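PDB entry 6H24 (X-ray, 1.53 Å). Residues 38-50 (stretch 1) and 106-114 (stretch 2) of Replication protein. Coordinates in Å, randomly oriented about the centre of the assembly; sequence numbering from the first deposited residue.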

# COMPACT_ATOMS: atom_id res chain seq x y z
N GLY A 38 -17.37 6.72 2.08
CA GLY A 38 -16.89 6.37 0.76
C GLY A 38 -15.63 5.52 0.83
O GLY A 38 -15.02 5.35 1.89
N ILE A 39 -15.24 5.00 -0.32
CA ILE A 39 -14.06 4.15 -0.44
C ILE A 39 -13.01 4.88 -1.26
O ILE A 39 -13.26 5.26 -2.41
CB ILE A 39 -14.40 2.78 -1.04
CG1 ILE A 39 -15.41 2.08 -0.12
CG2 ILE A 39 -13.15 1.92 -1.20
CD1 ILE A 39 -15.82 0.71 -0.58
N ASN A 40 -11.84 5.09 -0.65
CA ASN A 40 -10.76 5.82 -1.30
C ASN A 40 -9.44 5.29 -0.75
O ASN A 40 -9.41 4.40 0.11
CB ASN A 40 -10.91 7.33 -1.08
CG ASN A 40 -10.91 7.71 0.39
OD1 ASN A 40 -9.92 7.52 1.08
ND2 ASN A 40 -12.03 8.25 0.87
N ALA A 41 -8.34 5.82 -1.27
CA ALA A 41 -7.01 5.31 -0.93
C ALA A 41 -6.45 5.88 0.36
O ALA A 41 -5.30 5.57 0.70
CB ALA A 41 -6.04 5.58 -2.08
N ASN A 42 -7.21 6.70 1.08
CA ASN A 42 -6.73 7.33 2.31
C ASN A 42 -7.43 6.87 3.57
O ASN A 42 -6.78 6.78 4.62
CB ASN A 42 -6.88 8.85 2.21
CG ASN A 42 -5.62 9.52 1.73
OD1 ASN A 42 -4.69 9.76 2.51
ND2 ASN A 42 -5.56 9.82 0.44
N ASP A 43 -8.72 6.57 3.52
CA ASP A 43 -9.51 6.45 4.74
C ASP A 43 -9.70 5.00 5.13
O ASP A 43 -10.13 4.20 4.29
CB ASP A 43 -10.87 7.11 4.55
CG ASP A 43 -10.77 8.60 4.27
OD1 ASP A 43 -9.73 9.20 4.61
OD2 ASP A 43 -11.74 9.16 3.72
N PRO A 44 -9.42 4.61 6.38
CA PRO A 44 -9.66 3.22 6.76
C PRO A 44 -11.13 2.85 6.75
O PRO A 44 -12.00 3.66 7.10
CB PRO A 44 -9.10 3.14 8.19
CG PRO A 44 -8.15 4.25 8.29
CD PRO A 44 -8.72 5.35 7.44
N LEU A 45 -11.37 1.60 6.39
CA LEU A 45 -12.70 1.01 6.39
C LEU A 45 -12.77 -0.01 7.51
O LEU A 45 -11.89 -0.87 7.62
CB LEU A 45 -12.97 0.34 5.05
CG LEU A 45 -12.94 1.27 3.84
CD1 LEU A 45 -12.99 0.47 2.56
CD2 LEU A 45 -14.11 2.21 3.92
N THR A 46 -13.79 0.09 8.35
CA THR A 46 -13.97 -0.82 9.47
C THR A 46 -14.81 -2.02 9.06
O THR A 46 -15.75 -1.90 8.27
CB THR A 46 -14.62 -0.09 10.65
OG1 THR A 46 -13.77 0.98 11.09
CG2 THR A 46 -14.87 -1.05 11.82
N VAL A 47 -14.43 -3.19 9.57
CA VAL A 47 -15.21 -4.42 9.45
C VAL A 47 -15.39 -5.00 10.84
O VAL A 47 -14.42 -5.20 11.58
CB VAL A 47 -14.55 -5.46 8.52
CG1 VAL A 47 -15.35 -6.76 8.53
CG2 VAL A 47 -14.42 -4.91 7.11
N HIS A 48 -16.64 -5.26 11.21
CA HIS A 48 -16.99 -5.86 12.49
C HIS A 48 -17.16 -7.36 12.34
O HIS A 48 -17.80 -7.83 11.40
CB HIS A 48 -18.28 -5.27 13.06
CG HIS A 48 -18.14 -3.86 13.55
ND1 HIS A 48 -18.01 -2.78 12.70
CD2 HIS A 48 -18.14 -3.36 14.80
CE1 HIS A 48 -17.92 -1.67 13.42
NE2 HIS A 48 -17.99 -2.00 14.70
N ALA A 49 -16.60 -8.13 13.28
CA ALA A 49 -16.89 -9.55 13.31
C ALA A 49 -18.39 -9.80 13.41
O ALA A 49 -18.90 -10.78 12.87
CB ALA A 49 -16.16 -10.23 14.47
N SER A 50 -19.12 -8.90 14.10
CA SER A 50 -20.56 -9.04 14.20
C SER A 50 -21.23 -8.99 12.83
O SER A 50 -22.20 -9.71 12.58
CB SER A 50 -21.13 -7.95 15.11
OG SER A 50 -20.73 -6.66 14.66
N THR A 106 -12.60 -5.09 20.59
CA THR A 106 -13.89 -4.85 19.95
C THR A 106 -14.19 -5.78 18.79
O THR A 106 -15.23 -5.61 18.13
CB THR A 106 -13.97 -3.40 19.45
OG1 THR A 106 -12.89 -3.14 18.55
CG2 THR A 106 -13.92 -2.42 20.61
N ALA A 107 -13.33 -6.75 18.51
CA ALA A 107 -13.53 -7.69 17.40
C ALA A 107 -13.81 -6.96 16.10
O ALA A 107 -14.78 -7.25 15.39
CB ALA A 107 -14.67 -8.66 17.72
N THR A 108 -12.94 -6.01 15.78
CA THR A 108 -13.02 -5.24 14.54
C THR A 108 -11.65 -5.22 13.87
O THR A 108 -10.61 -5.32 14.53
CB THR A 108 -13.48 -3.80 14.80
OG1 THR A 108 -12.52 -3.12 15.63
CG2 THR A 108 -14.81 -3.78 15.50
N VAL A 109 -11.68 -5.11 12.54
CA VAL A 109 -10.48 -4.92 11.74
C VAL A 109 -10.67 -3.67 10.88
O VAL A 109 -11.77 -3.13 10.77
CB VAL A 109 -10.15 -6.15 10.87
CG1 VAL A 109 -9.91 -7.39 11.74
CG2 VAL A 109 -11.26 -6.40 9.87
N GLU A 110 -9.57 -3.21 10.29
CA GLU A 110 -9.56 -2.01 9.47
C GLU A 110 -8.66 -2.27 8.26
O GLU A 110 -7.59 -2.86 8.41
CB GLU A 110 -9.00 -0.80 10.23
CG GLU A 110 -9.95 -0.10 11.14
CD GLU A 110 -9.36 1.21 11.63
OE1 GLU A 110 -8.26 1.58 11.16
OE2 GLU A 110 -9.98 1.85 12.50
N ILE A 111 -9.06 -1.77 7.09
CA ILE A 111 -8.22 -1.89 5.91
C ILE A 111 -8.30 -0.59 5.11
O ILE A 111 -9.28 0.15 5.19
CB ILE A 111 -8.62 -3.08 5.00
CG1 ILE A 111 -10.01 -2.91 4.39
CG2 ILE A 111 -8.55 -4.40 5.77
CD1 ILE A 111 -10.34 -3.96 3.35
N ILE A 112 -7.24 -0.31 4.36
CA ILE A 112 -7.26 0.72 3.33
C ILE A 112 -6.91 0.07 2.00
O ILE A 112 -5.87 -0.57 1.88
CB ILE A 112 -6.30 1.88 3.62
CG1 ILE A 112 -6.50 2.44 5.03
CG2 ILE A 112 -6.51 2.98 2.58
CD1 ILE A 112 -5.59 3.62 5.36
N PHE A 113 -7.77 0.25 1.00
CA PHE A 113 -7.46 -0.27 -0.32
C PHE A 113 -6.37 0.54 -1.00
O PHE A 113 -6.31 1.77 -0.86
CB PHE A 113 -8.72 -0.29 -1.19
CG PHE A 113 -9.69 -1.35 -0.81
CD1 PHE A 113 -9.42 -2.68 -1.08
CD2 PHE A 113 -10.87 -1.04 -0.16
CE1 PHE A 113 -10.32 -3.68 -0.72
CE2 PHE A 113 -11.77 -2.03 0.20
CZ PHE A 113 -11.50 -3.34 -0.09
N ALA A 114 -5.53 -0.15 -1.76
CA ALA A 114 -4.52 0.51 -2.57
C ALA A 114 -5.17 1.31 -3.69
O ALA A 114 -6.26 0.97 -4.15
CB ALA A 114 -3.56 -0.52 -3.16
O HOH W 1 -10.05 2.08 1.29
O HOH W 2 -4.00 3.21 -0.08
O HOH W 3 -17.69 -7.21 15.99

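Strand 45-48 runs antiparallel to strand 108-113. Leu45 pairs with Ile111 and Val47 with Val109, each through two backbone hydrogen bonds. Leu45 N to Ile111 O is 2.8 Å, and Val47 N to Val109 O is 2.9 Å. One further bond, Ala49 N to Ala107 O at 2.9 Å, extends the ladder to the start of the helix.

Side chains alternate between the two faces of the sheet. Leu45, Val47, Val109 and Ile111 share one face, and all are buried. Val47 is t and Val109 is m, and Val47 CB lies 3.7 Å from Val109 CG2. Leu45 is m,t. This rotamer carries its CD1 to the edge of the Phe113 ring, 3.6 Å from Phe113 CE2. Phe113 has chi1 near -73°. Its CA-to-CB bond points sideways, but the ring end comes nearer to stretch 1. Ile39 CG2 also reaches the ring, 3.9 Å from Phe113 CD2.

Thr46, His48, Thr108 and Glu110 occupy the other face. Thr108 is p. Its CG2 sits over one face of the His48 ring, 3.8 Å from the centroid, a CH-pi contact. Its OG1 is hydrogen-bonded to Thr106 OG1 at 2.9 Å. The same rotamer thus serves a methyl contact and a polar one. His48 ND1 is bonded elsewhere in the structure.

Ile112 is m,t and extends along the loop before the strand. Its CG2 is 3.4 Å from Ala41 O, and its CD1 is 3.9 Å from Pro44 CG. Asn40, with chi1 at 59°, braces this loop. Its OD1 accepts from Asn42 N at 2.8 Å and from Asp43 N at 2.9 Å, while its ND2 donates to Asp43 OD2 at 3.0 Å. Water 1 links Asn40 O (2.7 Å) to Phe113 N (2.9 Å), bridging the stretches beyond the direct strand pairing.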